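Local structure of conserved exported protein (Bacteroides fragilis, 3CLW) at residues N21-A27 / L65-N71; F308-C314 / A351-W357. The protein is of unknown function but is probably a TIM-barrel glycoside hydrolase that cleaves O-glycosidic bonds. All blocks are in the same frame, centred on the assembly; numbering follows the deposited sequence.

Contact 1 of 2, residues N21-A27 / L65-N71; sequences NFSASDA and LTNWRVN
Strands 21-25 and 68-71 run parallel, their N-to-C directions 26° apart and their axes approaching to 4.8 Å. The backbone is extended through 21-25; on the partner, T66 breaks the extended course with phi/psi of -123/6, so that two successive amides face one carbonyl: T66 N and N67 N donate to F22 O at 2.9 and 3.1 Å. F22 N in turn donates to T66 OG1 (3.1 Å). The one beta bridge pairs S25 with R69 (CA-CA 4.5 Å): R69 N donates to A24 O and D26 N to R69 O, both at 2.9 Å. Beyond the strand end, D26 (chi1 p) takes over with its carboxylate, N71 N donating to D26 OD1 at 2.9 Å.

W68, chi1 t, brings its indole back over the first segment. D26 N and the carbonyl carbon of S25 lie over one face of the ring, A24 CB is 3.9 Å from W68 CZ3, and one water lies 2.9 Å from both W68 NE1 and D26 OD2, which also bonds Q110. L65 CD1 meets A24 CB at 3.8 Å. On the interior side a second water, 2.9 Å from S25 OG and 3.0 Å from R69 NE, links the two, while the guanidinium reaches E231 (salt bridge), Q355 and the ring of F128.

These are the first two staves of a TIM barrel, with N21, S23, N67 and R69 turned toward its interior, where N21 and R69 both hydrogen-bond Q355. Outside, W68 and V70 pack on helix 108-119; strand 353-356 flanks 21-25, and strand 125-128 flanks 68-71.

Contact 2 of 2, residues F308-C314 / A351-W357; sequences FWASEYC and ASAWQWW
A353 sets its methyl almost exactly on the normal of the W309 indole: A353 CB stands 3.3 Å from the centroid of the W309 five-membered ring, 2° off the perpendicular, a CH-pi contact. W309 (chi1 -84°, chi2 20°) lays its ring over A353, with S352 CB at the ring edge; its NE1 bonds D20. Strands 308-310 and 353-356 are parallel, axes 4.8 Å apart and directions 23° apart, with A310 level with W354 (CA-CA 4.8 Å). S352 N donates to F308 O over a short 2.6 Å, A310 N to A353 O at 3.1 Å, and Q355 N weakly to A310 O at 2.9 Å. Across the sheet from A353, A310 CB touches W354 CD1 at 3.6 Å.

The pair belongs to a TIM barrel as its seventh and eighth strands, joined by a beta-alpha-beta crossover through helix 328-347. At their C-terminal ends, the side on which TIM barrels carry their active sites, S311 leaves the extended conformation (phi/psi -113/3). A water there bridges S311 O and W356 O, at 2.7 and 2.8 Å, before W357 N restores direct bonding to Y313 O (2.9 Å).

Q355 (chi1 -40°) points into the barrel, where its amide binds R69 and N21. E312, chi1 and chi2 both t, rests its CG 3.6 Å from W357 CB and sends its carboxylate to Y279. W357, chi1 t, sits where the chain turns a corner; its CD1 lies 3.7 Å from C314 SG, an oblique sulfur-aromatic contact. Y313 CB packs on W354 CZ2 at 3.9 Å.

How the contacts relate
From the N terminus, the chain passes through 21-27, makes helices 30-36 and 39-50, and returns at 65-71, where contact 1 closes the first loop. Four further barrel strands follow before 308-314; helix 328-347 then leads to 351-357, and contact 2 closes the second. The loops are thus in series, neither nested nor crossed. They meet in space because the last barrel strand, 353-356, pairs with the first, 6-25, closing the barrel: S23 O and W356 N are 3.0 Å apart, a probable hydrogen bond. Inside, R69 NH1 approaches Q355 OE1 to 2.9 Å, probably another, and N21 ND2 packs on W309 CH2 at 3.3 Å.

Contact 1 of 2, residues N21-A27 / L65-N71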
ATOM      1  N   ASN A  21       7.029  -4.442   4.606  1.00 34.69           N
ATOM      2  CA  ASN A  21       5.955  -3.804   5.411  1.00 34.00           C
ATOM      3  C   ASN A  21       4.579  -4.094   4.872  1.00 33.98           C
ATOM      4  O   ASN A  21       4.429  -4.664   3.794  1.00 33.82           O
ATOM      5  CB  ASN A  21       6.124  -2.275   5.454  1.00 32.75           C
ATOM      6  CG  ASN A  21       6.071  -1.619   4.054  1.00 33.20           C
ATOM      7  OD1 ASN A  21       4.993  -1.448   3.466  1.00 32.25           O
ATOM      8  ND2 ASN A  21       7.236  -1.229   3.530  1.00 32.29           N
ATOM      9  N   PHE A  22       3.586  -3.670   5.643  1.00 33.70           N
ATOM     10  CA  PHE A  22       2.240  -3.455   5.166  1.00 32.81           C
ATOM     11  C   PHE A  22       1.967  -2.004   5.516  1.00 32.99           C
ATOM     12  O   PHE A  22       2.417  -1.500   6.547  1.00 32.66           O
ATOM     13  CB  PHE A  22       1.269  -4.409   5.873  1.00 33.52           C
ATOM     14  CG  PHE A  22       1.432  -5.864   5.439  1.00 32.73           C
ATOM     15  CD1 PHE A  22       0.636  -6.391   4.412  1.00 31.15           C
ATOM     16  CD2 PHE A  22       2.403  -6.667   6.023  1.00 32.25           C
ATOM     17  CE1 PHE A  22       0.807  -7.703   3.992  1.00 33.48           C
ATOM     18  CE2 PHE A  22       2.585  -7.967   5.610  1.00 34.77           C
ATOM     19  CZ  PHE A  22       1.789  -8.494   4.589  1.00 33.88           C
ATOM     20  N   SER A  23       1.244  -1.326   4.646  1.00 32.13           N
ATOM     21  CA  SER A  23       1.185   0.089   4.718  1.00 31.46           C
ATOM     22  C   SER A  23      -0.199   0.610   4.364  1.00 30.74           C
ATOM     23  O   SER A  23      -1.058  -0.148   3.945  1.00 30.20           O
ATOM     24  CB  SER A  23       2.232   0.674   3.789  1.00 31.23           C
ATOM     25  OG  SER A  23       2.398   2.059   4.041  1.00 32.42           O
ATOM     26  N   ALA A  24      -0.403   1.908   4.578  1.00 30.65           N
ATOM     27  CA  ALA A  24      -1.553   2.620   4.041  1.00 31.76           C
ATOM     28  C   ALA A  24      -1.158   4.078   3.906  1.00 32.56           C
ATOM     29  O   ALA A  24      -0.054   4.460   4.274  1.00 33.74           O
ATOM     30  CB  ALA A  24      -2.791   2.464   4.950  1.00 30.18           C
ATOM     31  N   SER A  25      -2.079   4.896   3.423  1.00 33.14           N
ATOM     32  CA  SER A  25      -1.771   6.251   3.027  1.00 33.12           C
ATOM     33  C   SER A  25      -2.539   7.276   3.884  1.00 33.37           C
ATOM     34  O   SER A  25      -3.687   7.045   4.270  1.00 33.81           O
ATOM     35  CB  SER A  25      -2.124   6.364   1.531  1.00 32.83           C
ATOM     36  OG  SER A  25      -1.793   7.620   1.024  1.00 33.26           O
ATOM     37  N   ASP A  26      -1.888   8.396   4.180  1.00 33.44           N
ATOM     38  CA  ASP A  26      -2.498   9.516   4.905  1.00 33.28           C
ATOM     39  C   ASP A  26      -3.308  10.507   4.034  1.00 33.24           C
ATOM     40  O   ASP A  26      -3.735  11.562   4.505  1.00 33.31           O
ATOM     41  CB  ASP A  26      -1.401  10.262   5.661  1.00 32.87           C
ATOM     42  CG  ASP A  26      -0.638  11.261   4.798  1.00 33.90           C
ATOM     43  OD1 ASP A  26      -0.786  11.270   3.557  1.00 32.89           O
ATOM     44  OD2 ASP A  26       0.106  12.071   5.398  1.00 35.01           O
ATOM     45  N   ALA A  27      -3.482  10.182   2.759  1.00 33.53           N
ATOM     46  CA  ALA A  27      -3.857  11.215   1.766  1.00 33.48           C
ATOM     47  C   ALA A  27      -5.236  11.825   2.058  1.00 34.35           C
ATOM     48  O   ALA A  27      -6.178  11.099   2.468  1.00 35.59           O
ATOM     49  CB  ALA A  27      -3.821  10.647   0.390  1.00 32.44           C
ATOM     50  N   LEU A  65       0.183  -1.730  11.107  1.00 31.46           N
ATOM     51  CA  LEU A  65       0.956  -1.410   9.927  1.00 30.72           C
ATOM     52  C   LEU A  65       2.395  -1.049  10.257  1.00 30.85           C
ATOM     53  O   LEU A  65       2.701  -0.512  11.334  1.00 30.30           O
ATOM     54  CB  LEU A  65       0.312  -0.267   9.158  1.00 31.11           C
ATOM     55  CG  LEU A  65      -1.092  -0.524   8.623  1.00 30.46           C
ATOM     56  CD1 LEU A  65      -1.609   0.774   8.152  1.00 30.40           C
ATOM     57  CD2 LEU A  65      -1.104  -1.591   7.500  1.00 31.54           C
ATOM     58  N   THR A  66       3.276  -1.332   9.296  1.00 30.43           N
ATOM     59  CA  THR A  66       4.690  -1.222   9.539  1.00 30.71           C
ATOM     60  C   THR A  66       5.401  -0.289   8.571  1.00 31.08           C
ATOM     61  O   THR A  66       6.631  -0.216   8.575  1.00 32.35           O
ATOM     62  CB  THR A  66       5.351  -2.634   9.560  1.00 30.41           C
ATOM     63  OG1 THR A  66       4.831  -3.407   8.489  1.00 29.92           O
ATOM     64  CG2 THR A  66       5.045  -3.344  10.872  1.00 27.98           C
ATOM     65  N   ASN A  67       4.631   0.390   7.729  1.00 31.18           N
ATOM     66  CA  ASN A  67       5.071   1.563   6.976  1.00 30.61           C
ATOM     67  C   ASN A  67       3.865   2.503   6.972  1.00 30.78           C
ATOM     68  O   ASN A  67       2.729   2.052   7.237  1.00 31.22           O
ATOM     69  CB  ASN A  67       5.491   1.191   5.545  1.00 30.01           C
ATOM     70  CG  ASN A  67       5.877   2.418   4.688  1.00 31.33           C
ATOM     71  OD1 ASN A  67       6.908   3.062   4.903  1.00 34.55           O
ATOM     72  ND2 ASN A  67       5.058   2.723   3.710  1.00 29.29           N
ATOM     73  N   TRP A  68       4.098   3.791   6.722  1.00 30.07           N
ATOM     74  CA  TRP A  68       3.001   4.787   6.597  1.00 30.30           C
ATOM     75  C   TRP A  68       3.345   5.714   5.443  1.00 30.03           C
ATOM     76  O   TRP A  68       4.469   6.230   5.386  1.00 29.41           O
ATOM     77  CB  TRP A  68       2.833   5.595   7.891  1.00 28.90           C
ATOM     78  CG  TRP A  68       1.682   6.629   7.936  1.00 29.07           C
ATOM     79  CD1 TRP A  68       1.793   7.985   8.178  1.00 27.66           C
ATOM     80  CD2 TRP A  68       0.283   6.364   7.802  1.00 28.48           C
ATOM     81  NE1 TRP A  68       0.555   8.574   8.207  1.00 29.47           N
ATOM     82  CE2 TRP A  68      -0.398   7.602   7.981  1.00 30.61           C
ATOM     83  CE3 TRP A  68      -0.468   5.202   7.537  1.00 29.32           C
ATOM     84  CZ2 TRP A  68      -1.803   7.713   7.872  1.00 28.38           C
ATOM     85  CZ3 TRP A  68      -1.873   5.309   7.441  1.00 29.17           C
ATOM     86  CH2 TRP A  68      -2.521   6.564   7.608  1.00 27.97           C
ATOM     87  N   ARG A  69       2.413   5.880   4.504  1.00 29.96           N
ATOM     88  CA  ARG A  69       2.701   6.714   3.341  1.00 31.16           C
ATOM     89  C   ARG A  69       2.163   8.146   3.557  1.00 31.55           C
ATOM     90  O   ARG A  69       0.956   8.346   3.738  1.00 31.66           O
ATOM     91  CB  ARG A  69       2.146   6.106   2.053  1.00 30.89           C
ATOM     92  CG  ARG A  69       2.714   4.724   1.673  1.00 33.86           C
ATOM     93  CD  ARG A  69       1.970   4.100   0.473  1.00 32.42           C
ATOM     94  NE  ARG A  69       1.962   4.992  -0.692  1.00 33.90           N
ATOM     95  CZ  ARG A  69       2.832   4.938  -1.708  1.00 33.19           C
ATOM     96  NH1 ARG A  69       3.797   4.009  -1.765  1.00 31.64           N
ATOM     97  NH2 ARG A  69       2.716   5.818  -2.689  1.00 31.66           N
ATOM     98  N   VAL A  70       3.076   9.119   3.541  1.00 30.95           N
ATOM     99  CA  VAL A  70       2.755  10.525   3.753  1.00 30.34           C
ATOM    100  C   VAL A  70       2.733  11.319   2.421  1.00 31.18           C
ATOM    101  O   VAL A  70       3.725  11.345   1.676  1.00 30.68           O
ATOM    102  CB  VAL A  70       3.748  11.144   4.778  1.00 30.02           C
ATOM    103  CG1 VAL A  70       3.522  12.667   4.953  1.00 30.73           C
ATOM    104  CG2 VAL A  70       3.622  10.416   6.093  1.00 27.90           C
ATOM    105  N   ASN A  71       1.595  11.943   2.135  1.00 30.48           N
ATOM    106  CA  ASN A  71       1.427  12.788   0.956  1.00 31.01           C
ATOM    107  C   ASN A  71       2.026  14.172   1.191  1.00 31.41           C
ATOM    108  O   ASN A  71       1.432  15.027   1.862  1.00 31.07           O
ATOM    109  CB  ASN A  71      -0.074  12.928   0.594  1.00 30.57           C
ATOM    110  CG  ASN A  71      -0.303  13.664  -0.744  1.00 32.02           C
ATOM    111  OD1 ASN A  71      -1.341  14.271  -0.946  1.00 34.74           O
ATOM    112  ND2 ASN A  71       0.663  13.621  -1.632  1.00 32.12           N
TER
HETATM  113  O   HOH W   1      -0.584   6.391  -1.359  1.00 30.62           O
HETATM  114  O   HOH W   2       0.381  11.473   8.186  1.00 32.54           O

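Contact 2 of 2, residues F308-C314 / A351-W357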
ATOM      1  N   PHE A 308       9.504  -6.439  -5.559  1.00 35.94           N
ATOM      2  CA  PHE A 308       8.245  -5.842  -5.958  1.00 35.48           C
ATOM      3  C   PHE A 308       7.445  -5.327  -4.732  1.00 34.44           C
ATOM      4  O   PHE A 308       7.453  -5.964  -3.690  1.00 34.31           O
ATOM      5  CB  PHE A 308       7.402  -6.844  -6.775  1.00 35.83           C
ATOM      6  CG  PHE A 308       6.096  -6.262  -7.237  1.00 34.59           C
ATOM      7  CD1 PHE A 308       6.077  -5.309  -8.241  1.00 34.97           C
ATOM      8  CD2 PHE A 308       4.913  -6.629  -6.623  1.00 32.08           C
ATOM      9  CE1 PHE A 308       4.880  -4.750  -8.656  1.00 35.43           C
ATOM     10  CE2 PHE A 308       3.718  -6.076  -7.006  1.00 34.17           C
ATOM     11  CZ  PHE A 308       3.688  -5.133  -8.025  1.00 35.82           C
ATOM     12  N   TRP A 309       6.788  -4.174  -4.880  1.00 33.77           N
ATOM     13  CA  TRP A 309       5.847  -3.625  -3.882  1.00 32.50           C
ATOM     14  C   TRP A 309       4.512  -3.342  -4.564  1.00 32.52           C
ATOM     15  O   TRP A 309       4.444  -2.650  -5.612  1.00 32.22           O
ATOM     16  CB  TRP A 309       6.357  -2.311  -3.278  1.00 31.84           C
ATOM     17  CG  TRP A 309       7.326  -2.415  -2.116  1.00 31.51           C
ATOM     18  CD1 TRP A 309       8.097  -3.509  -1.763  1.00 30.16           C
ATOM     19  CD2 TRP A 309       7.660  -1.372  -1.178  1.00 31.59           C
ATOM     20  NE1 TRP A 309       8.861  -3.206  -0.660  1.00 29.80           N
ATOM     21  CE2 TRP A 309       8.614  -1.905  -0.282  1.00 29.81           C
ATOM     22  CE3 TRP A 309       7.224  -0.032  -0.997  1.00 34.11           C
ATOM     23  CZ2 TRP A 309       9.157  -1.160   0.758  1.00 28.65           C
ATOM     24  CZ3 TRP A 309       7.784   0.715   0.045  1.00 29.72           C
ATOM     25  CH2 TRP A 309       8.728   0.141   0.911  1.00 29.92           C
ATOM     26  N   ALA A 310       3.443  -3.897  -4.000  1.00 32.58           N
ATOM     27  CA  ALA A 310       2.093  -3.481  -4.383  1.00 32.23           C
ATOM     28  C   ALA A 310       1.826  -2.224  -3.526  1.00 32.54           C
ATOM     29  O   ALA A 310       1.799  -2.281  -2.287  1.00 32.80           O
ATOM     30  CB  ALA A 310       1.076  -4.623  -4.156  1.00 32.90           C
ATOM     31  N   SER A 311       1.743  -1.065  -4.164  1.00 32.23           N
ATOM     32  CA  SER A 311       1.905   0.175  -3.401  1.00 33.00           C
ATOM     33  C   SER A 311       0.659   1.055  -3.298  1.00 33.10           C
ATOM     34  O   SER A 311       0.717   2.149  -2.731  1.00 33.95           O
ATOM     35  CB  SER A 311       3.065   0.994  -3.961  1.00 32.87           C
ATOM     36  OG  SER A 311       2.830   1.250  -5.351  1.00 35.37           O
ATOM     37  N   GLU A 312      -0.458   0.595  -3.854  1.00 33.74           N
ATOM     38  CA  GLU A 312      -1.742   1.289  -3.693  1.00 34.08           C
ATOM     39  C   GLU A 312      -2.875   0.422  -4.147  1.00 34.23           C
ATOM     40  O   GLU A 312      -2.819  -0.165  -5.204  1.00 33.60           O
ATOM     41  CB  GLU A 312      -1.789   2.612  -4.459  1.00 33.81           C
ATOM     42  CG  GLU A 312      -2.912   3.548  -3.976  1.00 33.97           C
ATOM     43  CD  GLU A 312      -3.174   4.709  -4.903  1.00 35.16           C
ATOM     44  OE1 GLU A 312      -2.278   5.544  -5.142  1.00 35.59           O
ATOM     45  OE2 GLU A 312      -4.309   4.801  -5.393  1.00 36.87           O
ATOM     46  N   TYR A 313      -3.913   0.340  -3.320  1.00 35.50           N
ATOM     47  CA  TYR A 313      -5.187  -0.248  -3.714  1.00 36.23           C
ATOM     48  C   TYR A 313      -6.341   0.269  -2.851  1.00 37.19           C
ATOM     49  O   TYR A 313      -6.160   0.563  -1.671  1.00 37.11           O
ATOM     50  CB  TYR A 313      -5.158  -1.779  -3.612  1.00 36.23           C
ATOM     51  CG  TYR A 313      -6.458  -2.396  -4.080  1.00 37.08           C
ATOM     52  CD1 TYR A 313      -6.832  -2.341  -5.445  1.00 37.58           C
ATOM     53  CD2 TYR A 313      -7.362  -2.965  -3.156  1.00 37.10           C
ATOM     54  CE1 TYR A 313      -8.030  -2.872  -5.875  1.00 38.14           C
ATOM     55  CE2 TYR A 313      -8.559  -3.501  -3.569  1.00 36.08           C
ATOM     56  CZ  TYR A 313      -8.897  -3.456  -4.920  1.00 38.99           C
ATOM     57  OH  TYR A 313     -10.100  -3.997  -5.326  1.00 39.33           O
ATOM     58  N   CYS A 314      -7.523   0.353  -3.453  1.00 38.07           N
ATOM     59  CA  CYS A 314      -8.806   0.423  -2.721  1.00 38.56           C
ATOM     60  C   CYS A 314      -9.894  -0.140  -3.644  1.00 39.84           C
ATOM     61  O   CYS A 314      -9.667  -0.263  -4.859  1.00 40.39           O
ATOM     62  CB  CYS A 314      -9.132   1.849  -2.279  1.00 37.26           C
ATOM     63  SG  CYS A 314      -9.433   2.993  -3.612  1.00 36.25           S
ATOM     64  N   ALA A 351       5.611 -10.164  -3.658  1.00 36.15           N
ATOM     65  CA  ALA A 351       5.735  -8.771  -3.259  1.00 34.60           C
ATOM     66  C   ALA A 351       6.408  -8.692  -1.914  1.00 34.59           C
ATOM     67  O   ALA A 351       6.088  -9.481  -1.033  1.00 34.46           O
ATOM     68  CB  ALA A 351       4.369  -8.115  -3.204  1.00 34.98           C
ATOM     69  N   SER A 352       7.311  -7.726  -1.724  1.00 34.01           N
ATOM     70  CA  SER A 352       7.843  -7.484  -0.372  1.00 34.89           C
ATOM     71  C   SER A 352       7.022  -6.550   0.515  1.00 34.56           C
ATOM     72  O   SER A 352       7.341  -6.382   1.695  1.00 35.75           O
ATOM     73  CB  SER A 352       9.314  -7.021  -0.411  1.00 34.66           C
ATOM     74  OG  SER A 352      10.177  -8.115  -0.729  1.00 36.21           O
ATOM     75  N   ALA A 353       6.012  -5.897  -0.056  1.00 34.04           N
ATOM     76  CA  ALA A 353       5.133  -4.980   0.683  1.00 33.67           C
ATOM     77  C   ALA A 353       3.783  -4.987   0.010  1.00 33.85           C
ATOM     78  O   ALA A 353       3.717  -5.200  -1.208  1.00 34.93           O
ATOM     79  CB  ALA A 353       5.675  -3.575   0.711  1.00 31.70           C
ATOM     80  N   TRP A 354       2.725  -4.757   0.799  1.00 33.83           N
ATOM     81  CA  TRP A 354       1.360  -4.540   0.287  1.00 33.59           C
ATOM     82  C   TRP A 354       0.801  -3.281   0.954  1.00 33.98           C
ATOM     83  O   TRP A 354       0.821  -3.178   2.181  1.00 34.10           O
ATOM     84  CB  TRP A 354       0.453  -5.761   0.543  1.00 32.84           C
ATOM     85  CG  TRP A 354      -0.753  -5.705  -0.317  1.00 33.09           C
ATOM     86  CD1 TRP A 354      -0.896  -6.247  -1.571  1.00 32.87           C
ATOM     87  CD2 TRP A 354      -1.983  -5.010  -0.034  1.00 31.98           C
ATOM     88  NE1 TRP A 354      -2.142  -5.949  -2.069  1.00 32.86           N
ATOM     89  CE2 TRP A 354      -2.821  -5.175  -1.156  1.00 32.54           C
ATOM     90  CE3 TRP A 354      -2.447  -4.245   1.056  1.00 31.71           C
ATOM     91  CZ2 TRP A 354      -4.118  -4.629  -1.216  1.00 31.41           C
ATOM     92  CZ3 TRP A 354      -3.719  -3.690   0.992  1.00 31.62           C
ATOM     93  CH2 TRP A 354      -4.546  -3.900  -0.139  1.00 33.43           C
ATOM     94  N   GLN A 355       0.333  -2.319   0.158  1.00 33.23           N
ATOM     95  CA  GLN A 355      -0.024  -0.999   0.697  1.00 33.03           C
ATOM     96  C   GLN A 355      -1.413  -0.537   0.252  1.00 33.48           C
ATOM     97  O   GLN A 355      -1.735  -0.542  -0.945  1.00 34.14           O
ATOM     98  CB  GLN A 355       1.038   0.041   0.325  1.00 32.73           C
ATOM     99  CG  GLN A 355       2.491  -0.509   0.408  1.00 33.04           C
ATOM    100  CD  GLN A 355       3.538   0.559   0.308  1.00 32.09           C
ATOM    101  OE1 GLN A 355       3.529   1.340  -0.643  1.00 34.02           O
ATOM    102  NE2 GLN A 355       4.452   0.610   1.279  1.00 27.29           N
ATOM    103  N   TRP A 356      -2.240  -0.194   1.229  1.00 32.62           N
ATOM    104  CA  TRP A 356      -3.533   0.447   0.972  1.00 32.71           C
ATOM    105  C   TRP A 356      -3.355   1.842   0.397  1.00 32.12           C
ATOM    106  O   TRP A 356      -2.315   2.463   0.591  1.00 32.16           O
ATOM    107  CB  TRP A 356      -4.335   0.592   2.299  1.00 31.53           C
ATOM    108  CG  TRP A 356      -5.009  -0.632   2.699  1.00 31.19           C
ATOM    109  CD1 TRP A 356      -4.608  -1.525   3.664  1.00 32.37           C
ATOM    110  CD2 TRP A 356      -6.231  -1.141   2.163  1.00 31.34           C
ATOM    111  NE1 TRP A 356      -5.520  -2.551   3.762  1.00 32.82           N
ATOM    112  CE2 TRP A 356      -6.522  -2.344   2.850  1.00 30.61           C
ATOM    113  CE3 TRP A 356      -7.114  -0.700   1.157  1.00 30.98           C
ATOM    114  CZ2 TRP A 356      -7.648  -3.114   2.559  1.00 33.09           C
ATOM    115  CZ3 TRP A 356      -8.233  -1.467   0.867  1.00 32.12           C
ATOM    116  CH2 TRP A 356      -8.502  -2.648   1.572  1.00 32.29           C
ATOM    117  N   TRP A 357      -4.388   2.327  -0.283  1.00 31.81           N
ATOM    118  CA  TRP A 357      -4.580   3.748  -0.501  1.00 32.28           C
ATOM    119  C   TRP A 357      -5.006   4.363   0.870  1.00 32.89           C
ATOM    120  O   TRP A 357      -4.519   3.933   1.944  1.00 32.85           O
ATOM    121  CB  TRP A 357      -5.598   3.937  -1.665  1.00 32.75           C
ATOM    122  CG  TRP A 357      -6.059   5.331  -2.005  1.00 33.47           C
ATOM    123  CD1 TRP A 357      -7.354   5.721  -2.186  1.00 35.01           C
ATOM    124  CD2 TRP A 357      -5.260   6.522  -2.180  1.00 33.77           C
ATOM    125  NE1 TRP A 357      -7.417   7.060  -2.471  1.00 33.69           N
ATOM    126  CE2 TRP A 357      -6.150   7.581  -2.463  1.00 34.26           C
ATOM    127  CE3 TRP A 357      -3.887   6.799  -2.095  1.00 34.72           C
ATOM    128  CZ2 TRP A 357      -5.719   8.897  -2.684  1.00 32.72           C
ATOM    129  CZ3 TRP A 357      -3.455   8.103  -2.318  1.00 34.58           C
ATOM    130  CH2 TRP A 357      -4.374   9.140  -2.607  1.00 33.64           C
TER
HETATM  131  O   HOH W   3       9.762  -8.661  -3.544  1.00 32.52           O
HETATM  132  O   HOH W   4      -0.920   3.855  -1.458  1.00 32.70           O